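Local coordinates for rhusiopathiae surface protein B (Erysipelothrix rhusiopathiae, PDB 3V10) that probably binds host collagen as a cell-wall-anchored surface adhesin, this chain being its two-domain collagen-binding region, at residues A[26-31]-A[61-66]; A[164-169]-A[192-197]; A[185-190]-A[249-254]; A[215-220]-A[238-243]. All coordinates share one frame; numbering follows the deposited sequence.

Contact 1: A[26-31]-A[61-66]; sequences QPIEFN and VSLRSL
In the apolar core of the N-terminal Ig-like domain, I28 and F30 of strand 28-35 meet L63 of strand 61-65. Both strands pair antiparallel with strand 112-123, but not with each other. The closest CA atoms across the contact, those of I28 and L63, are 8.4 Å apart, and no hydrogen bond crosses the gap. The contact is made by methyl groups and a ring edge.

L63 supplies one branch, CD2, for both partners. This methyl lies at the edge of the F30 ring, in its plane, and is 3.9 Å from F30 CZ. The neighbouring ring atom F30 CE2 is equally close to it. The F30 ring therefore offers C-H bonds and not its face to the leucine.

I28 reaches the same methyl with both branches. Its CD1 is 4.0 Å from L63 CD2, and its CG2 is 4.2 Å from L63 CD2. The I28 chain is extended past CG1 (chi2 -177°), which carries CD1 across to the leucine. Each of the two side chains crosses L63 at about a right angle.

Toward P27 and L66 the fit is looser, and no atoms of these two come into contact.

Other residues enclose the group: V15 touches both I28 and F30, Y121 touches I28, and F13, L55 and I149 touch F30. All three contact residues are buried. No directional bond passes between the two segments. Each strand is held by its own pairing to strand 112-123, and the side chains add only hydrophobic contact.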
loop_
_atom_site.group_PDB
_atom_site.type_symbol
_atom_site.label_atom_id
_atom_site.label_comp_id
_atom_site.label_asym_id
_atom_site.label_seq_id
_atom_site.Cartn_x
_atom_site.Cartn_y
_atom_site.Cartn_z
ATOM N N GLN A 26 -0.783 3.564 3.582
ATOM C CA GLN A 26 0.570 3.032 3.497
ATOM C C GLN A 26 0.656 1.737 4.306
ATOM O O GLN A 26 -0.136 1.507 5.216
ATOM C CB GLN A 26 1.578 4.049 4.048
ATOM C CG GLN A 26 1.468 5.460 3.458
ATOM C CD GLN A 26 1.917 5.549 2.009
ATOM O OE1 GLN A 26 2.042 6.649 1.452
ATOM N NE2 GLN A 26 2.165 4.401 1.390
ATOM N N PRO A 27 1.618 0.867 3.974
ATOM C CA PRO A 27 1.750 -0.391 4.713
ATOM C C PRO A 27 2.355 -0.174 6.095
ATOM O O PRO A 27 3.019 0.836 6.340
ATOM C CB PRO A 27 2.702 -1.219 3.844
ATOM C CG PRO A 27 2.696 -0.530 2.497
ATOM C CD PRO A 27 2.571 0.923 2.853
ATOM N N ILE A 28 2.106 -1.120 6.996
ATOM C CA ILE A 28 2.706 -1.090 8.324
ATOM C C ILE A 28 3.771 -2.171 8.172
ATOM O O ILE A 28 3.449 -3.333 7.938
ATOM C CB ILE A 28 1.700 -1.462 9.434
ATOM C CG1 ILE A 28 0.651 -0.354 9.557
ATOM C CG2 ILE A 28 2.419 -1.625 10.759
ATOM C CD1 ILE A 28 -0.372 -0.553 10.656
ATOM N N GLU A 29 5.035 -1.772 8.272
ATOM C CA GLU A 29 6.154 -2.686 8.076
ATOM C C GLU A 29 6.723 -3.358 9.312
ATOM O O GLU A 29 6.882 -2.741 10.368
ATOM C CB GLU A 29 7.299 -1.957 7.374
ATOM C CG GLU A 29 6.936 -1.319 6.061
ATOM C CD GLU A 29 7.974 -0.305 5.634
ATOM O OE1 GLU A 29 9.177 -0.646 5.655
ATOM O OE2 GLU A 29 7.589 0.829 5.284
ATOM N N PHE A 30 7.049 -4.634 9.150
ATOM C CA PHE A 30 7.635 -5.421 10.219
ATOM C C PHE A 30 8.956 -5.968 9.709
ATOM O O PHE A 30 9.019 -6.549 8.627
ATOM C CB PHE A 30 6.708 -6.576 10.605
ATOM C CG PHE A 30 5.469 -6.137 11.318
ATOM C CD1 PHE A 30 5.469 -5.974 12.699
ATOM C CD2 PHE A 30 4.310 -5.849 10.609
ATOM C CE1 PHE A 30 4.333 -5.531 13.365
ATOM C CE2 PHE A 30 3.163 -5.402 11.265
ATOM C CZ PHE A 30 3.175 -5.243 12.648
ATOM N N ASN A 31 10.017 -5.747 10.474
ATOM C CA ASN A 31 11.333 -6.244 10.106
ATOM C C ASN A 31 11.741 -7.278 11.143
ATOM O O ASN A 31 11.660 -7.029 12.345
ATOM C CB ASN A 31 12.352 -5.109 10.081
ATOM C CG ASN A 31 13.764 -5.612 9.901
ATOM O OD1 ASN A 31 14.155 -6.032 8.811
ATOM N ND2 ASN A 31 14.538 -5.590 10.980
ATOM N N VAL A 61 -9.905 -3.427 14.805
ATOM C CA VAL A 61 -8.747 -3.266 13.928
ATOM C C VAL A 61 -7.923 -4.548 13.813
ATOM O O VAL A 61 -7.509 -5.125 14.818
ATOM C CB VAL A 61 -7.826 -2.131 14.443
ATOM C CG1 VAL A 61 -6.646 -1.927 13.489
ATOM C CG2 VAL A 61 -8.617 -0.854 14.585
ATOM N N SER A 62 -7.693 -4.993 12.581
ATOM C CA SER A 62 -6.906 -6.193 12.336
ATOM C C SER A 62 -5.864 -5.926 11.261
ATOM O O SER A 62 -6.158 -5.303 10.243
ATOM C CB SER A 62 -7.807 -7.357 11.890
ATOM O OG SER A 62 -8.613 -7.830 12.959
ATOM N N LEU A 63 -4.639 -6.374 11.507
ATOM C CA LEU A 63 -3.571 -6.218 10.529
ATOM C C LEU A 63 -3.491 -7.531 9.780
ATOM O O LEU A 63 -3.652 -8.596 10.375
ATOM C CB LEU A 63 -2.232 -5.930 11.211
ATOM C CG LEU A 63 -1.941 -4.452 11.484
ATOM C CD1 LEU A 63 -2.951 -3.909 12.478
ATOM C CD2 LEU A 63 -0.524 -4.305 12.024
ATOM N N ARG A 64 -3.256 -7.456 8.475
ATOM C CA ARG A 64 -3.170 -8.661 7.659
ATOM C C ARG A 64 -2.214 -8.458 6.490
ATOM O O ARG A 64 -1.831 -7.327 6.166
ATOM C CB ARG A 64 -4.557 -9.039 7.128
ATOM C CG ARG A 64 -5.131 -8.074 6.096
ATOM C CD ARG A 64 -6.383 -8.650 5.451
ATOM N NE ARG A 64 -6.777 -7.920 4.247
ATOM C CZ ARG A 64 -7.188 -6.657 4.242
ATOM N NH1 ARG A 64 -7.525 -6.071 3.105
ATOM N NH2 ARG A 64 -7.264 -5.978 5.377
ATOM N N SER A 65 -1.811 -9.561 5.872
ATOM C CA SER A 65 -0.918 -9.491 4.724
ATOM C C SER A 65 -1.698 -8.874 3.561
ATOM O O SER A 65 -2.927 -8.910 3.548
ATOM C CB SER A 65 -0.438 -10.901 4.349
ATOM O OG SER A 65 0.135 -10.927 3.052
ATOM N N LEU A 66 -0.996 -8.292 2.597
ATOM C CA LEU A 66 -1.662 -7.703 1.433
ATOM C C LEU A 66 -2.012 -8.797 0.430
ATOM O O LEU A 66 -2.789 -8.580 -0.504
ATOM C CB LEU A 66 -0.748 -6.700 0.727
ATOM C CG LEU A 66 -0.576 -5.284 1.275
ATOM C CD1 LEU A 66 -0.073 -5.320 2.711
ATOM C CD2 LEU A 66 0.410 -4.540 0.372
#

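Contact 2: A[164-169]-A[192-197]; sequences PIFYWK and EAVQSD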
loop_
_atom_site.group_PDB
_atom_site.type_symbol
_atom_site.label_atom_id
_atom_site.label_comp_id
_atom_site.label_asym_id
_atom_site.label_seq_id
_atom_site.Cartn_x
_atom_site.Cartn_y
_atom_site.Cartn_z
ATOM N N PRO A 164 -14.526 20.966 0.353
ATOM C CA PRO A 164 -14.410 22.279 -0.288
ATOM C C PRO A 164 -13.159 22.374 -1.172
ATOM O O PRO A 164 -12.995 23.332 -1.933
ATOM C CB PRO A 164 -14.352 23.222 0.904
ATOM C CG PRO A 164 -13.518 22.436 1.868
ATOM C CD PRO A 164 -14.109 21.044 1.768
ATOM N N ILE A 165 -12.282 21.376 -1.067
ATOM C CA ILE A 165 -11.049 21.347 -1.854
ATOM C C ILE A 165 -11.368 21.019 -3.307
ATOM O O ILE A 165 -11.890 19.947 -3.613
ATOM C CB ILE A 165 -10.056 20.295 -1.307
ATOM C CG1 ILE A 165 -9.740 20.597 0.159
ATOM C CG2 ILE A 165 -8.770 20.299 -2.133
ATOM C CD1 ILE A 165 -9.216 22.001 0.396
ATOM N N PHE A 166 -11.034 21.940 -4.203
ATOM C CA PHE A 166 -11.322 21.745 -5.613
ATOM C C PHE A 166 -10.637 20.553 -6.259
ATOM O O PHE A 166 -11.244 19.866 -7.073
ATOM C CB PHE A 166 -10.982 23.003 -6.408
ATOM C CG PHE A 166 -11.370 22.916 -7.852
ATOM C CD1 PHE A 166 -10.499 22.378 -8.793
ATOM C CD2 PHE A 166 -12.626 23.346 -8.270
ATOM C CE1 PHE A 166 -10.875 22.271 -10.129
ATOM C CE2 PHE A 166 -13.012 23.243 -9.602
ATOM C CZ PHE A 166 -12.134 22.703 -10.535
ATOM N N TYR A 167 -9.379 20.311 -5.916
ATOM C CA TYR A 167 -8.664 19.188 -6.516
ATOM C C TYR A 167 -7.610 18.570 -5.621
ATOM O O TYR A 167 -6.830 19.270 -4.977
ATOM C CB TYR A 167 -7.988 19.625 -7.824
ATOM C CG TYR A 167 -7.050 18.576 -8.418
ATOM C CD1 TYR A 167 -7.552 17.399 -8.957
ATOM C CD2 TYR A 167 -5.666 18.752 -8.392
ATOM C CE1 TYR A 167 -6.702 16.412 -9.459
ATOM C CE2 TYR A 167 -4.800 17.776 -8.887
ATOM C CZ TYR A 167 -5.332 16.604 -9.421
ATOM O OH TYR A 167 -4.509 15.620 -9.909
ATOM N N TRP A 168 -7.594 17.243 -5.581
ATOM C CA TRP A 168 -6.576 16.531 -4.826
ATOM C C TRP A 168 -6.504 15.117 -5.375
ATOM O O TRP A 168 -7.469 14.607 -5.944
ATOM C CB TRP A 168 -6.875 16.536 -3.321
ATOM C CG TRP A 168 -7.880 15.538 -2.871
ATOM C CD1 TRP A 168 -7.643 14.245 -2.494
ATOM C CD2 TRP A 168 -9.284 15.750 -2.728
ATOM N NE1 TRP A 168 -8.821 13.639 -2.119
ATOM C CE2 TRP A 168 -9.843 14.541 -2.255
ATOM C CE3 TRP A 168 -10.129 16.845 -2.952
ATOM C CZ2 TRP A 168 -11.212 14.397 -2.002
ATOM C CZ3 TRP A 168 -11.494 16.701 -2.698
ATOM C CH2 TRP A 168 -12.018 15.485 -2.229
ATOM N N LYS A 169 -5.340 14.504 -5.228
ATOM C CA LYS A 169 -5.126 13.156 -5.717
ATOM C C LYS A 169 -4.690 12.247 -4.573
ATOM O O LYS A 169 -4.045 12.689 -3.628
ATOM C CB LYS A 169 -4.055 13.179 -6.807
ATOM C CG LYS A 169 -2.708 13.649 -6.321
ATOM C CD LYS A 169 -1.785 12.476 -6.117
ATOM C CE LYS A 169 -1.273 11.950 -7.443
ATOM N NZ LYS A 169 -2.366 11.574 -8.376
ATOM N N GLU A 192 -18.009 23.524 -8.277
ATOM C CA GLU A 192 -17.917 24.925 -8.645
ATOM C C GLU A 192 -18.328 25.226 -10.092
ATOM O O GLU A 192 -18.290 24.366 -10.970
ATOM C CB GLU A 192 -16.485 25.420 -8.410
ATOM C CG GLU A 192 -16.073 25.796 -7.001
ATOM C CD GLU A 192 -14.738 26.534 -7.027
ATOM O OE1 GLU A 192 -14.446 27.225 -8.030
ATOM O OE2 GLU A 192 -13.972 26.448 -6.051
ATOM N N ALA A 193 -18.737 26.471 -10.312
ATOM C CA ALA A 193 -19.116 26.935 -11.634
ATOM C C ALA A 193 -17.832 27.588 -12.129
ATOM O O ALA A 193 -17.699 28.808 -12.110
ATOM C CB ALA A 193 -20.234 27.964 -11.520
ATOM N N VAL A 194 -16.868 26.763 -12.528
ATOM C CA VAL A 194 -15.579 27.264 -13.006
ATOM C C VAL A 194 -15.749 28.197 -14.191
ATOM O O VAL A 194 -16.660 28.031 -14.999
ATOM C CB VAL A 194 -14.628 26.107 -13.408
ATOM C CG1 VAL A 194 -14.293 25.269 -12.185
ATOM C CG2 VAL A 194 -15.272 25.250 -14.494
ATOM N N GLN A 195 -14.861 29.179 -14.296
ATOM C CA GLN A 195 -14.950 30.152 -15.373
ATOM C C GLN A 195 -14.062 29.889 -16.588
ATOM O O GLN A 195 -13.835 30.788 -17.395
ATOM C CB GLN A 195 -14.679 31.555 -14.821
ATOM C CG GLN A 195 -15.666 31.996 -13.751
ATOM C CD GLN A 195 -17.101 31.989 -14.239
ATOM O OE1 GLN A 195 -17.426 32.604 -15.255
ATOM N NE2 GLN A 195 -17.971 31.297 -13.513
ATOM N N SER A 196 -13.561 28.663 -16.720
ATOM C CA SER A 196 -12.727 28.296 -17.862
ATOM C C SER A 196 -12.634 26.780 -17.910
ATOM O O SER A 196 -13.152 26.100 -17.029
ATOM C CB SER A 196 -11.315 28.881 -17.727
ATOM O OG SER A 196 -10.505 28.094 -16.865
ATOM N N ASP A 197 -11.983 26.251 -18.941
ATOM C CA ASP A 197 -11.818 24.807 -19.043
ATOM C C ASP A 197 -10.894 24.391 -17.900
ATOM O O ASP A 197 -10.172 25.222 -17.338
ATOM C CB ASP A 197 -11.174 24.409 -20.378
ATOM C CG ASP A 197 -11.966 24.877 -21.593
ATOM O OD1 ASP A 197 -13.211 24.980 -21.522
ATOM O OD2 ASP A 197 -11.330 25.122 -22.638
#
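F166 and E192 bring the two backbones closest, with their CA atoms 7.9 Å apart, and no hydrogen bond joins the segments. F166 is the loop residue directly before strand 167-173. The segment 192-197 is irregular and has an inverse gamma turn centred on A193, with a weak bond from V194 N to E192 O.

The F166 ring carries the contact. Its CG is anti to the backbone N (chi1 -175°), which directs the ring at the loop. V194 CG1 lies 3.5 Å from F166 CE2 and 3.7 Å from F166 CZ, a close apolar fit reached obliquely to the ring. E192 meets the ring at another carbon: its CD is 4.0 Å from F166 CD2. The carboxylate is not stacked, since its plane is turned 61° from that of the ring. E192 OE1 instead accepts a hydrogen bond from E288 N.

Within the loop, Q195 NE2 donates to A193 O at 2.9 Å, folding the glutamine back over the turn. F166 also stacks with the ring of Y285 in strand 276-286. The arrangement is that of a connection at the end of a beta sandwich: the loop passes from strand 180-187 in one sheet to strand 198-204 in the other, and the F166 ring packs against it from the start of strand 167-173.

Contact 3: A[185-190]-A[249-254]; sequences LNINSP and VMIPKE
The apolar contacts come from L185 and I187 of strand 180-187 and V249 and I251 of strand 246-251. I187 and V249 reach toward each other tip to tip, with I187 CD1 4.0 Å from V249 CG1. The same I187 CD1 lies 4.3 Å from I251 CD1, so one methyl serves both partners. L185 and V249 slide past each other in opposite directions, and L185 CD1 is 4.2 Å from V249 CG2. The two methyls of V249 are thus divided between two residues: CG1, anti to the backbone N (chi1 -180°), takes I187, and CG2 takes L185.

Backbone contact is absent. The strand axes are 11.1 Å apart at closest approach and run 14° from parallel. This is the spacing of two sheets packed face to face. L185 and I187 bond instead to V263 and F261 within their own sheet, and V249 bonds to V200 in the other.

Polar side chains take no part across the gap. N186 ND2 bonds to W168 O in the neighbouring strand, and past the strand end N188 OD1 accepts from E192 N.

All four touching residues are buried. With no polar group among the touching atoms, the two sheets adhere here through hydrophobic packing alone.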
loop_
_atom_site.group_PDB
_atom_site.type_symbol
_atom_site.label_atom_id
_atom_site.label_comp_id
_atom_site.label_asym_id
_atom_site.label_seq_id
_atom_site.Cartn_x
_atom_site.Cartn_y
_atom_site.Cartn_z
ATOM N N LEU A 185 -8.117 10.827 -8.944
ATOM C CA LEU A 185 -7.959 12.252 -9.234
ATOM C C LEU A 185 -9.346 12.833 -8.931
ATOM O O LEU A 185 -10.305 12.579 -9.657
ATOM C CB LEU A 185 -7.604 12.496 -10.708
ATOM C CG LEU A 185 -6.393 11.774 -11.300
ATOM C CD1 LEU A 185 -6.140 12.302 -12.718
ATOM C CD2 LEU A 185 -5.170 11.987 -10.429
ATOM N N ASN A 186 -9.458 13.596 -7.850
ATOM C CA ASN A 186 -10.742 14.178 -7.457
ATOM C C ASN A 186 -10.869 15.604 -7.976
ATOM O O ASN A 186 -10.320 16.533 -7.391
ATOM C CB ASN A 186 -10.850 14.145 -5.934
ATOM C CG ASN A 186 -10.596 12.758 -5.376
ATOM O OD1 ASN A 186 -11.479 11.902 -5.389
ATOM N ND2 ASN A 186 -9.379 12.521 -4.907
ATOM N N ILE A 187 -11.619 15.766 -9.063
ATOM C CA ILE A 187 -11.787 17.062 -9.706
ATOM C C ILE A 187 -13.122 17.738 -9.442
ATOM O O ILE A 187 -14.185 17.193 -9.734
ATOM C CB ILE A 187 -11.604 16.933 -11.231
ATOM C CG1 ILE A 187 -10.308 16.173 -11.521
ATOM C CG2 ILE A 187 -11.572 18.315 -11.877
ATOM C CD1 ILE A 187 -10.107 15.823 -12.985
ATOM N N ASN A 188 -13.040 18.943 -8.897
ATOM C CA ASN A 188 -14.210 19.743 -8.585
ATOM C C ASN A 188 -15.184 19.105 -7.603
ATOM O O ASN A 188 -16.368 18.933 -7.910
ATOM C CB ASN A 188 -14.951 20.126 -9.870
ATOM C CG ASN A 188 -15.870 21.309 -9.667
ATOM O OD1 ASN A 188 -15.923 21.873 -8.574
ATOM N ND2 ASN A 188 -16.595 21.696 -10.710
ATOM N N SER A 189 -14.684 18.752 -6.423
ATOM C CA SER A 189 -15.523 18.179 -5.376
ATOM C C SER A 189 -16.567 19.213 -4.943
ATOM O O SER A 189 -17.723 18.867 -4.698
ATOM C CB SER A 189 -14.686 17.775 -4.155
ATOM O OG SER A 189 -13.944 16.593 -4.392
ATOM N N PRO A 190 -16.172 20.500 -4.841
ATOM C CA PRO A 190 -17.100 21.563 -4.432
ATOM C C PRO A 190 -18.252 21.792 -5.404
ATOM O O PRO A 190 -19.255 22.422 -5.049
ATOM C CB PRO A 190 -16.201 22.795 -4.340
ATOM C CG PRO A 190 -14.857 22.219 -4.017
ATOM C CD PRO A 190 -14.799 21.025 -4.929
ATOM N N VAL A 249 -6.022 15.163 -18.352
ATOM C CA VAL A 249 -7.471 15.243 -18.294
ATOM C C VAL A 249 -7.853 16.676 -18.622
ATOM O O VAL A 249 -7.388 17.614 -17.968
ATOM C CB VAL A 249 -8.004 14.902 -16.878
ATOM C CG1 VAL A 249 -9.531 14.989 -16.849
ATOM C CG2 VAL A 249 -7.541 13.512 -16.474
ATOM N N MET A 250 -8.687 16.839 -19.645
ATOM C CA MET A 250 -9.143 18.156 -20.060
ATOM C C MET A 250 -10.665 18.181 -20.020
ATOM O O MET A 250 -11.328 17.306 -20.590
ATOM C CB MET A 250 -8.622 18.477 -21.470
ATOM C CG MET A 250 -7.114 18.708 -21.517
ATOM S SD MET A 250 -6.409 18.838 -23.196
ATOM C CE MET A 250 -5.839 17.172 -23.410
ATOM N N ILE A 251 -11.220 19.166 -19.324
ATOM C CA ILE A 251 -12.671 19.289 -19.205
ATOM C C ILE A 251 -13.145 20.690 -19.584
ATOM O O ILE A 251 -12.797 21.673 -18.930
ATOM C CB ILE A 251 -13.138 18.994 -17.765
ATOM C CG1 ILE A 251 -12.593 17.640 -17.304
ATOM C CG2 ILE A 251 -14.666 18.989 -17.707
ATOM C CD1 ILE A 251 -12.868 17.333 -15.847
ATOM N N PRO A 252 -13.940 20.800 -20.658
ATOM C CA PRO A 252 -14.447 22.108 -21.092
ATOM C C PRO A 252 -15.275 22.778 -19.996
ATOM O O PRO A 252 -15.953 22.106 -19.227
ATOM C CB PRO A 252 -15.301 21.760 -22.308
ATOM C CG PRO A 252 -14.624 20.547 -22.862
ATOM C CD PRO A 252 -14.310 19.746 -21.620
ATOM N N LYS A 253 -15.220 24.104 -19.942
ATOM C CA LYS A 253 -15.947 24.884 -18.945
ATOM C C LYS A 253 -17.408 24.452 -18.681
ATOM O O LYS A 253 -17.786 24.270 -17.521
ATOM C CB LYS A 253 -15.895 26.367 -19.339
ATOM C CG LYS A 253 -16.645 27.290 -18.405
ATOM C CD LYS A 253 -16.626 28.719 -18.926
ATOM C CE LYS A 253 -17.398 29.671 -18.021
ATOM N NZ LYS A 253 -17.458 31.049 -18.606
ATOM N N GLU A 254 -18.213 24.281 -19.737
ATOM C CA GLU A 254 -19.632 23.882 -19.585
ATOM C C GLU A 254 -19.823 22.482 -19.006
ATOM O O GLU A 254 -20.837 22.200 -18.374
ATOM C CB GLU A 254 -20.434 23.945 -20.923
ATOM C CG GLU A 254 -19.832 24.704 -22.129
ATOM C CD GLU A 254 -19.640 26.194 -21.879
ATOM O OE1 GLU A 254 -20.204 26.701 -20.889
ATOM O OE2 GLU A 254 -18.920 26.870 -22.653
#

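Contact 4: A[215-220]-A[238-243]; sequences IMVDVE and GTITVE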
loop_
_atom_site.group_PDB
_atom_site.type_symbol
_atom_site.label_atom_id
_atom_site.label_comp_id
_atom_site.label_asym_id
_atom_site.label_seq_id
_atom_site.Cartn_x
_atom_site.Cartn_y
_atom_site.Cartn_z
ATOM N N ILE A 215 -8.520 3.027 -16.824
ATOM C CA ILE A 215 -9.092 4.337 -16.511
ATOM C C ILE A 215 -10.611 4.384 -16.562
ATOM O O ILE A 215 -11.211 4.046 -17.578
ATOM C CB ILE A 215 -8.564 5.411 -17.472
ATOM C CG1 ILE A 215 -7.037 5.472 -17.392
ATOM C CG2 ILE A 215 -9.170 6.761 -17.120
ATOM C CD1 ILE A 215 -6.421 6.415 -18.406
ATOM N N MET A 216 -11.221 4.818 -15.464
ATOM C CA MET A 216 -12.669 4.944 -15.387
ATOM C C MET A 216 -12.953 6.311 -14.768
ATOM O O MET A 216 -12.057 6.932 -14.203
ATOM C CB MET A 216 -13.261 3.828 -14.522
ATOM C CG MET A 216 -12.978 2.407 -15.029
ATOM S SD MET A 216 -13.845 1.972 -16.559
ATOM C CE MET A 216 -12.538 1.664 -17.667
ATOM N N VAL A 217 -14.185 6.793 -14.878
ATOM C CA VAL A 217 -14.511 8.105 -14.322
ATOM C C VAL A 217 -15.871 8.139 -13.642
ATOM O O VAL A 217 -16.847 7.644 -14.189
ATOM C CB VAL A 217 -14.534 9.191 -15.428
ATOM C CG1 VAL A 217 -14.704 10.563 -14.807
ATOM C CG2 VAL A 217 -13.265 9.127 -16.261
ATOM N N ASP A 218 -15.928 8.707 -12.443
ATOM C CA ASP A 218 -17.197 8.859 -11.749
ATOM C C ASP A 218 -17.620 10.288 -12.051
ATOM O O ASP A 218 -16.817 11.217 -11.929
ATOM C CB ASP A 218 -17.039 8.665 -10.243
ATOM C CG ASP A 218 -16.719 7.237 -9.875
ATOM O OD1 ASP A 218 -17.474 6.339 -10.296
ATOM O OD2 ASP A 218 -15.716 7.010 -9.164
ATOM N N VAL A 219 -18.867 10.461 -12.477
ATOM C CA VAL A 219 -19.386 11.780 -12.808
ATOM C C VAL A 219 -20.612 12.053 -11.954
ATOM O O VAL A 219 -21.640 11.394 -12.107
ATOM C CB VAL A 219 -19.782 11.857 -14.294
ATOM C CG1 VAL A 219 -20.249 13.267 -14.648
ATOM C CG2 VAL A 219 -18.606 11.450 -15.155
ATOM N N GLU A 220 -20.495 13.022 -11.050
ATOM C CA GLU A 220 -21.601 13.362 -10.166
ATOM C C GLU A 220 -22.058 14.808 -10.336
ATOM O O GLU A 220 -21.257 15.735 -10.288
ATOM C CB GLU A 220 -21.202 13.125 -8.709
ATOM C CG GLU A 220 -22.325 13.405 -7.723
ATOM C CD GLU A 220 -21.898 13.213 -6.288
ATOM O OE1 GLU A 220 -21.008 13.962 -5.825
ATOM O OE2 GLU A 220 -22.455 12.312 -5.625
ATOM N N GLY A 238 -15.224 15.303 -21.954
ATOM C CA GLY A 238 -13.939 15.929 -22.176
ATOM C C GLY A 238 -12.966 15.029 -22.895
ATOM O O GLY A 238 -13.366 14.212 -23.719
ATOM N N THR A 239 -11.685 15.176 -22.573
ATOM C CA THR A 239 -10.655 14.377 -23.214
ATOM C C THR A 239 -9.614 13.897 -22.214
ATOM O O THR A 239 -9.099 14.672 -21.407
ATOM C CB THR A 239 -9.916 15.179 -24.313
ATOM O OG1 THR A 239 -10.865 15.742 -25.229
ATOM C CG2 THR A 239 -8.957 14.270 -25.086
ATOM N N ILE A 240 -9.321 12.606 -22.269
ATOM C CA ILE A 240 -8.300 12.020 -21.415
ATOM C C ILE A 240 -7.302 11.378 -22.364
ATOM O O ILE A 240 -7.672 10.558 -23.207
ATOM C CB ILE A 240 -8.878 10.949 -20.480
ATOM C CG1 ILE A 240 -9.724 11.615 -19.393
ATOM C CG2 ILE A 240 -7.751 10.139 -19.853
ATOM C CD1 ILE A 240 -10.406 10.631 -18.458
ATOM N N THR A 241 -6.043 11.774 -22.246
ATOM C CA THR A 241 -5.002 11.227 -23.095
ATOM C C THR A 241 -3.933 10.576 -22.235
ATOM O O THR A 241 -3.754 10.933 -21.072
ATOM C CB THR A 241 -4.346 12.329 -23.958
ATOM O OG1 THR A 241 -3.696 13.288 -23.112
ATOM C CG2 THR A 241 -5.401 13.036 -24.802
ATOM N N VAL A 242 -3.237 9.605 -22.810
ATOM C CA VAL A 242 -2.164 8.927 -22.103
ATOM C C VAL A 242 -0.996 8.812 -23.063
ATOM O O VAL A 242 -1.146 8.308 -24.172
ATOM C CB VAL A 242 -2.569 7.501 -21.654
ATOM C CG1 VAL A 242 -1.393 6.818 -20.966
ATOM C CG2 VAL A 242 -3.753 7.563 -20.709
ATOM N N GLU A 243 0.157 9.318 -22.647
ATOM C CA GLU A 243 1.360 9.237 -23.455
ATOM C C GLU A 243 2.480 8.899 -22.488
ATOM O O GLU A 243 2.914 9.743 -21.711
ATOM C CB GLU A 243 1.655 10.567 -24.149
ATOM C CG GLU A 243 0.567 11.068 -25.098
ATOM C CD GLU A 243 0.233 10.087 -26.217
ATOM O OE1 GLU A 243 1.158 9.459 -26.770
ATOM O OE2 GLU A 243 -0.965 9.957 -26.554
#
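I215, V217, I240 and V242 form the touching side of the contact between strand 208-221 and strand 239-243. The strands belong to different sheets. The nearest CA atoms, of I215 and I240, are 9.1 Å apart, so only side chains span the gap.

The closest touch is between methyls of I215 and V242: I215 CD1 is 3.7 Å from V242 CG2. These two side chains slide past each other in opposite directions. I215 is extended (chi2 174°), and its CD1 also comes within 4.2 Å of I240 CG2. V217 and I240 approach differently. They point at each other tip to tip, with V217 CG2 3.9 Å from I240 CD1. I240 thus uses both branches, CG2 for I215 and CD1 for V217.

I215, V217 and I240 are buried. V242 is partly exposed, so the closest methyl pair lies at the more open side of the contact. E243, just beyond it, is exposed. M216 and T241 point away from the facing strand. D218 also takes no part across the gap; its OD1 is hydrogen-bonded to H227. E220, farther along, pairs with K191 in a salt bridge.

Strand 208-221 runs between strands 260-269 and 224-229 in its sheet, and V263 and Y265 of the former touch I215. Strand 239-243 lies beside strand 246-251, whose L247 touches I215 and whose V249 touches I240. Helix 230-236 lies between the two segments in sequence; its F233 packs on both V217 and I240, and its N234 OD1 accepts a bond from I240 N.

Contacts 2, 3 and 4 lie in the collagen-binding domain; contact 1 lies in the Ig-like domain, its centre 32 to 35 Å from theirs. Contacts 3 and 4 both join the facing sheets of one sandwich, with centres about 10 Å apart. They are linked by M250 N and T239 O, 2.8 Å apart, a probable hydrogen bond between neighbouring strands. Contact 2 lies at the sandwich end, about 6 Å from contact 3, centre to centre. There F166 O to N188 N and D197 OD1 to K253 N, each 2.7 Å, are probable hydrogen bonds. In the collagen hug model the ligand is held between two domains, probably so here; each contact lies within a single domain and is not known to touch it.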